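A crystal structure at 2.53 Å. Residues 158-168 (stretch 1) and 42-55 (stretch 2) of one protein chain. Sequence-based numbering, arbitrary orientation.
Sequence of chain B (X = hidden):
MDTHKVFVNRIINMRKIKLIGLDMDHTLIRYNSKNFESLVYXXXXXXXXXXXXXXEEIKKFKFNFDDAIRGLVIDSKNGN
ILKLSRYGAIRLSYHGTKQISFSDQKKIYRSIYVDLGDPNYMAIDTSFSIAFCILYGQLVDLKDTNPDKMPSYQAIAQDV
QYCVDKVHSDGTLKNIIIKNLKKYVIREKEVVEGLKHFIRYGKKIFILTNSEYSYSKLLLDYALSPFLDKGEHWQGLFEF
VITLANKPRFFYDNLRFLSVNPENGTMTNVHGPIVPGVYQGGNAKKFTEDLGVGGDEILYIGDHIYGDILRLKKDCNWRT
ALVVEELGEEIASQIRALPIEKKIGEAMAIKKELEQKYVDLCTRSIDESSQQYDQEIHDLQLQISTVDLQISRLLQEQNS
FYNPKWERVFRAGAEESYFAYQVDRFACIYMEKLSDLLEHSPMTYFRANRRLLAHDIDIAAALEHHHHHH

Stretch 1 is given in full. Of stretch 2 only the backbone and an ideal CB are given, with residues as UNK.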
# COMPACT_ATOMS: atom_id res chain seq x y z
N GLN B 158 -6.20 6.40 -20.81
CA GLN B 158 -7.26 5.59 -20.22
C GLN B 158 -8.40 5.33 -21.20
O GLN B 158 -8.98 4.24 -21.21
CB GLN B 158 -7.78 6.27 -18.95
CG GLN B 158 -6.71 6.38 -17.87
CD GLN B 158 -7.23 7.00 -16.58
OE1 GLN B 158 -7.81 8.08 -16.60
NE2 GLN B 158 -7.01 6.31 -15.46
N ASP B 159 -8.72 6.33 -22.02
CA ASP B 159 -9.78 6.14 -23.00
C ASP B 159 -9.37 5.03 -23.95
O ASP B 159 -10.12 4.08 -24.19
CB ASP B 159 -10.02 7.42 -23.81
CG ASP B 159 -10.75 8.50 -23.01
OD1 ASP B 159 -11.40 8.17 -21.99
OD2 ASP B 159 -10.67 9.68 -23.44
N VAL B 160 -8.15 5.15 -24.49
CA VAL B 160 -7.61 4.17 -25.41
C VAL B 160 -7.66 2.78 -24.79
O VAL B 160 -8.07 1.83 -25.45
CB VAL B 160 -6.16 4.51 -25.81
CG1 VAL B 160 -5.58 3.39 -26.63
CG2 VAL B 160 -6.13 5.80 -26.60
N GLN B 161 -7.25 2.66 -23.52
CA GLN B 161 -7.26 1.35 -22.86
C GLN B 161 -8.68 0.82 -22.79
O GLN B 161 -8.92 -0.37 -22.93
CB GLN B 161 -6.69 1.44 -21.44
CG GLN B 161 -6.68 0.11 -20.68
CD GLN B 161 -5.84 -0.96 -21.37
OE1 GLN B 161 -4.66 -0.75 -21.68
NE2 GLN B 161 -6.43 -2.13 -21.61
N TYR B 162 -9.63 1.73 -22.57
CA TYR B 162 -11.03 1.36 -22.49
C TYR B 162 -11.48 0.76 -23.82
O TYR B 162 -12.14 -0.28 -23.84
CB TYR B 162 -11.88 2.59 -22.15
CG TYR B 162 -13.37 2.33 -22.12
CD1 TYR B 162 -14.15 2.50 -23.27
CD2 TYR B 162 -14.01 1.92 -20.96
CE1 TYR B 162 -15.53 2.25 -23.26
CE2 TYR B 162 -15.38 1.67 -20.93
CZ TYR B 162 -16.14 1.84 -22.08
OH TYR B 162 -17.49 1.59 -22.06
N CYS B 163 -11.13 1.41 -24.92
CA CYS B 163 -11.50 0.91 -26.23
C CYS B 163 -10.92 -0.46 -26.51
O CYS B 163 -11.61 -1.34 -27.03
CB CYS B 163 -11.03 1.87 -27.32
SG CYS B 163 -11.87 3.44 -27.28
N VAL B 164 -9.65 -0.65 -26.15
CA VAL B 164 -8.97 -1.92 -26.36
C VAL B 164 -9.72 -3.04 -25.63
O VAL B 164 -9.95 -4.11 -26.19
CB VAL B 164 -7.50 -1.90 -25.85
CG1 VAL B 164 -6.83 -3.22 -26.18
CG2 VAL B 164 -6.73 -0.76 -26.48
N ASP B 165 -10.09 -2.78 -24.37
CA ASP B 165 -10.81 -3.78 -23.58
C ASP B 165 -12.18 -4.02 -24.20
O ASP B 165 -12.64 -5.16 -24.29
CB ASP B 165 -11.00 -3.32 -22.13
CG ASP B 165 -9.68 -3.05 -21.42
OD1 ASP B 165 -8.72 -3.83 -21.63
OD2 ASP B 165 -9.62 -2.07 -20.64
N LYS B 166 -12.82 -2.94 -24.65
CA LYS B 166 -14.14 -3.04 -25.25
C LYS B 166 -14.09 -3.86 -26.52
O LYS B 166 -14.81 -4.85 -26.67
CB LYS B 166 -14.68 -1.65 -25.57
CG LYS B 166 -16.18 -1.53 -25.38
CD LYS B 166 -16.55 -1.76 -23.91
CE LYS B 166 -18.05 -1.65 -23.67
NZ LYS B 166 -18.36 -1.80 -22.21
N VAL B 167 -13.22 -3.46 -27.44
CA VAL B 167 -13.07 -4.15 -28.71
C VAL B 167 -12.74 -5.63 -28.51
O VAL B 167 -13.03 -6.46 -29.38
CB VAL B 167 -11.98 -3.47 -29.58
CG1 VAL B 167 -10.60 -3.84 -29.08
CG2 VAL B 167 -12.14 -3.85 -31.02
N HIS B 168 -12.15 -5.96 -27.37
CA HIS B 168 -11.81 -7.34 -27.06
C HIS B 168 -12.96 -8.07 -26.38
O HIS B 168 -12.86 -9.26 -26.08
CB HIS B 168 -10.55 -7.42 -26.17
CG HIS B 168 -9.29 -7.71 -26.93
ND1 HIS B 168 -8.58 -6.73 -27.60
CD2 HIS B 168 -8.64 -8.87 -27.17
CE1 HIS B 168 -7.55 -7.28 -28.22
NE2 HIS B 168 -7.56 -8.58 -27.97
N UNK B 42 -7.05 -0.18 -36.10
CA UNK B 42 -8.26 0.35 -36.71
C UNK B 42 -9.47 0.29 -35.77
O UNK B 42 -10.04 1.31 -35.43
CB UNK B 42 -8.57 -0.42 -38.00
N UNK B 43 -9.86 -0.91 -35.36
CA UNK B 43 -11.00 -1.04 -34.47
C UNK B 43 -10.94 -0.08 -33.28
O UNK B 43 -11.95 0.53 -32.94
CB UNK B 43 -11.09 -2.48 -33.97
N UNK B 44 -9.77 0.04 -32.65
CA UNK B 44 -9.59 0.92 -31.49
C UNK B 44 -9.66 2.39 -31.84
O UNK B 44 -10.23 3.19 -31.11
CB UNK B 44 -8.25 0.63 -30.82
N UNK B 45 -9.06 2.75 -32.97
CA UNK B 45 -9.07 4.14 -33.42
C UNK B 45 -10.50 4.53 -33.77
O UNK B 45 -10.93 5.66 -33.53
CB UNK B 45 -8.14 4.34 -34.62
N UNK B 46 -11.23 3.58 -34.33
CA UNK B 46 -12.61 3.80 -34.71
C UNK B 46 -13.47 4.03 -33.48
O UNK B 46 -14.16 5.05 -33.38
CB UNK B 46 -13.14 2.62 -35.52
N UNK B 47 -13.43 3.09 -32.54
CA UNK B 47 -14.21 3.18 -31.31
C UNK B 47 -13.98 4.49 -30.55
O UNK B 47 -14.82 4.89 -29.74
CB UNK B 47 -13.87 2.00 -30.40
N UNK B 48 -12.86 5.15 -30.82
CA UNK B 48 -12.55 6.42 -30.17
C UNK B 48 -13.33 7.57 -30.78
O UNK B 48 -13.95 8.36 -30.07
CB UNK B 48 -11.05 6.71 -30.26
N UNK B 49 -13.29 7.66 -32.10
CA UNK B 49 -13.99 8.71 -32.82
C UNK B 49 -15.50 8.57 -32.73
O UNK B 49 -16.23 9.51 -33.05
CB UNK B 49 -13.56 8.71 -34.29
N UNK B 50 -15.96 7.40 -32.29
CA UNK B 50 -17.40 7.16 -32.19
C UNK B 50 -17.98 7.24 -30.79
O UNK B 50 -18.81 8.10 -30.50
CB UNK B 50 -17.72 5.78 -32.77
N UNK B 51 -17.55 6.35 -29.90
CA UNK B 51 -18.08 6.35 -28.54
C UNK B 51 -17.41 7.35 -27.61
O UNK B 51 -17.86 7.56 -26.49
CB UNK B 51 -17.95 4.95 -27.94
N UNK B 52 -16.34 7.99 -28.07
CA UNK B 52 -15.65 8.96 -27.24
C UNK B 52 -15.63 10.36 -27.82
O UNK B 52 -15.16 11.30 -27.18
CB UNK B 52 -14.21 8.49 -27.00
N UNK B 53 -16.13 10.50 -29.05
CA UNK B 53 -16.21 11.81 -29.68
C UNK B 53 -14.88 12.57 -29.70
O UNK B 53 -14.75 13.63 -29.10
CB UNK B 53 -17.26 12.65 -28.96
N UNK B 54 -13.90 12.00 -30.39
CA UNK B 54 -12.58 12.62 -30.52
C UNK B 54 -12.52 13.34 -31.87
O UNK B 54 -13.36 13.10 -32.74
CB UNK B 54 -11.46 11.58 -30.40
N UNK B 55 -11.54 14.24 -32.05
CA UNK B 55 -11.41 14.98 -33.32
C UNK B 55 -11.58 14.09 -34.55
O UNK B 55 -11.06 12.97 -34.60
CB UNK B 55 -10.04 15.67 -33.38

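Positions 42 to 51 are helical and cross helix 158-168 at 116° between N-to-C directions. Position 42 has nothing of stretch 1 within 5.5 Å of its ideal CB, so almost any helix-compatible residue would suit; it is Asp-42.

At 43 CA-to-CB points toward stretch 1, and the ideal CB already lies 3.4 Å from Val-167 CG2. That tightness favours an apolar residue whose bulk turns aside. Leu-43 makes its closest contact through CB itself, 3.4 Å from Val-167 CG2.

Position 44 has the closest CA pairing, 5.6 Å to the CA of Cys-163. Its CB points sideways, 4.6 Å from Cys-163 CB, over a hollow lined by apolar groups. Alanine, valine or isoleucine are candidates. Val-44 fills it as a knob among Val-160, Cys-163, Val-164 and Val-167, its CG1 3.9 Å from Cys-163 CB and its CG2 4.0 Å from Val-164 CG2.

Positions 45 (away) and 46 (sideways) find no partner near CB and tolerate polar residues: Lys-45 and Glu-46.

Position 47 points toward stretch 1, its CB 4.0 Å from Cys-163 SG, with the aliphatic part of Lys-166 farther out. A long side chain with an apolar stem would suit. In Arg-47, CG packs 3.6 Å from Cys-163 SG, and NH1 comes 3.1 Å from Lys-166 CG, which lies at the guanidinium edge, near its plane.

At 48 the CB points sideways, 4.5 Å from Cys-163 SG, so a branched apolar residue could reach both the sulfur and Val-160. Leu-48 does: CD2 is 3.3 Å from Cys-163 SG, and CD1 is 4.0 Å from Val-160 CG2.

Positions 49 and 50 are out of reach: Ala-49 and Glu-50. Position 51 faces stretch 1 without close contact, which suits a small residue; Ser-51 OG instead donates to Arg-47 O (2.7 Å).

Position 52 points toward stretch 1, and its ideal CB lies 5.2 Å from Asp-159 OD2. A polar residue or a large ring is plausible. Phe-52 places one ring face under Asp-159 CB, 4.2 Å from the ring centroid, and its CE2 lies 3.3 Å from Tyr-162 CD1.

Position 53 has positive phi (53°), favouring glycine or asparagine; it is His-53, out of reach.

At 54 CB points toward stretch 1 but starts far off, so only a long side chain, ideally a donor, could reach the Asp-159 carboxylate. Tyr-54 OH donates to Asp-159 OD2 at 2.6 Å.

Position 55, phi -45°, accommodates proline; Pro-55 makes no contact.

Stretch 2 (42-55) DLVKERLAESFHYP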
# COMPACT_ATOMS: atom_id res chain seq x y z
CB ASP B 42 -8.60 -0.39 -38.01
CG ASP B 42 -7.55 -0.21 -39.08
OD1 ASP B 42 -6.82 0.81 -39.05
OD2 ASP B 42 -7.46 -1.08 -39.98
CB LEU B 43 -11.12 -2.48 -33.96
CG LEU B 43 -11.32 -3.58 -35.01
CD1 LEU B 43 -11.31 -4.94 -34.34
CD2 LEU B 43 -12.61 -3.34 -35.75
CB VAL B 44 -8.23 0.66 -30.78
CG1 VAL B 44 -7.99 1.70 -29.70
CG2 VAL B 44 -8.22 -0.71 -30.16
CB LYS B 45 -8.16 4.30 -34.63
CG LYS B 45 -7.93 5.74 -35.05
CD LYS B 45 -6.96 5.83 -36.20
CE LYS B 45 -7.44 5.01 -37.38
NZ LYS B 45 -6.53 5.13 -38.55
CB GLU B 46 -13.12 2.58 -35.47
CG GLU B 46 -14.60 2.58 -35.78
CD GLU B 46 -15.09 1.18 -36.13
OE1 GLU B 46 -14.55 0.59 -37.09
OE2 GLU B 46 -16.00 0.69 -35.43
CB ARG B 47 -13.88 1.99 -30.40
CG ARG B 47 -14.66 1.97 -29.09
CD ARG B 47 -16.15 1.96 -29.35
NE ARG B 47 -16.55 0.78 -30.09
CZ ARG B 47 -16.86 -0.39 -29.53
NH1 ARG B 47 -16.81 -0.52 -28.20
NH2 ARG B 47 -17.19 -1.42 -30.29
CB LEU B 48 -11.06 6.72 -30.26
CG LEU B 48 -10.16 6.00 -29.26
CD1 LEU B 48 -8.70 6.33 -29.56
CD2 LEU B 48 -10.53 6.43 -27.85
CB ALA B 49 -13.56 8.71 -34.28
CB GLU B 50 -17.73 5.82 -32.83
CG GLU B 50 -17.30 5.75 -34.30
CD GLU B 50 -17.79 4.50 -35.01
OE1 GLU B 50 -17.46 4.33 -36.21
OE2 GLU B 50 -18.51 3.69 -34.38
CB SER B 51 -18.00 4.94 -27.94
OG SER B 51 -16.65 4.52 -27.80
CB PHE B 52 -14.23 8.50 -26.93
CG PHE B 52 -14.15 7.64 -25.71
CD1 PHE B 52 -14.13 8.21 -24.45
CD2 PHE B 52 -14.17 6.25 -25.82
CE1 PHE B 52 -14.14 7.42 -23.30
CE2 PHE B 52 -14.17 5.45 -24.67
CZ PHE B 52 -14.16 6.04 -23.41
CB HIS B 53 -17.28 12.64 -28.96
CG HIS B 53 -18.57 11.90 -28.72
ND1 HIS B 53 -19.34 12.09 -27.59
CD2 HIS B 53 -19.20 10.94 -29.45
CE1 HIS B 53 -20.38 11.29 -27.64
NE2 HIS B 53 -20.32 10.58 -28.75
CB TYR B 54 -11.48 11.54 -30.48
CG TYR B 54 -10.87 11.29 -29.11
CD1 TYR B 54 -9.60 11.78 -28.79
CD2 TYR B 54 -11.55 10.54 -28.14
CE1 TYR B 54 -9.02 11.52 -27.55
CE2 TYR B 54 -10.98 10.29 -26.89
CZ TYR B 54 -9.71 10.78 -26.61
OH TYR B 54 -9.14 10.53 -25.38
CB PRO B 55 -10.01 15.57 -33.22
CG PRO B 55 -9.89 15.87 -31.76
CD PRO B 55 -10.46 14.62 -31.12
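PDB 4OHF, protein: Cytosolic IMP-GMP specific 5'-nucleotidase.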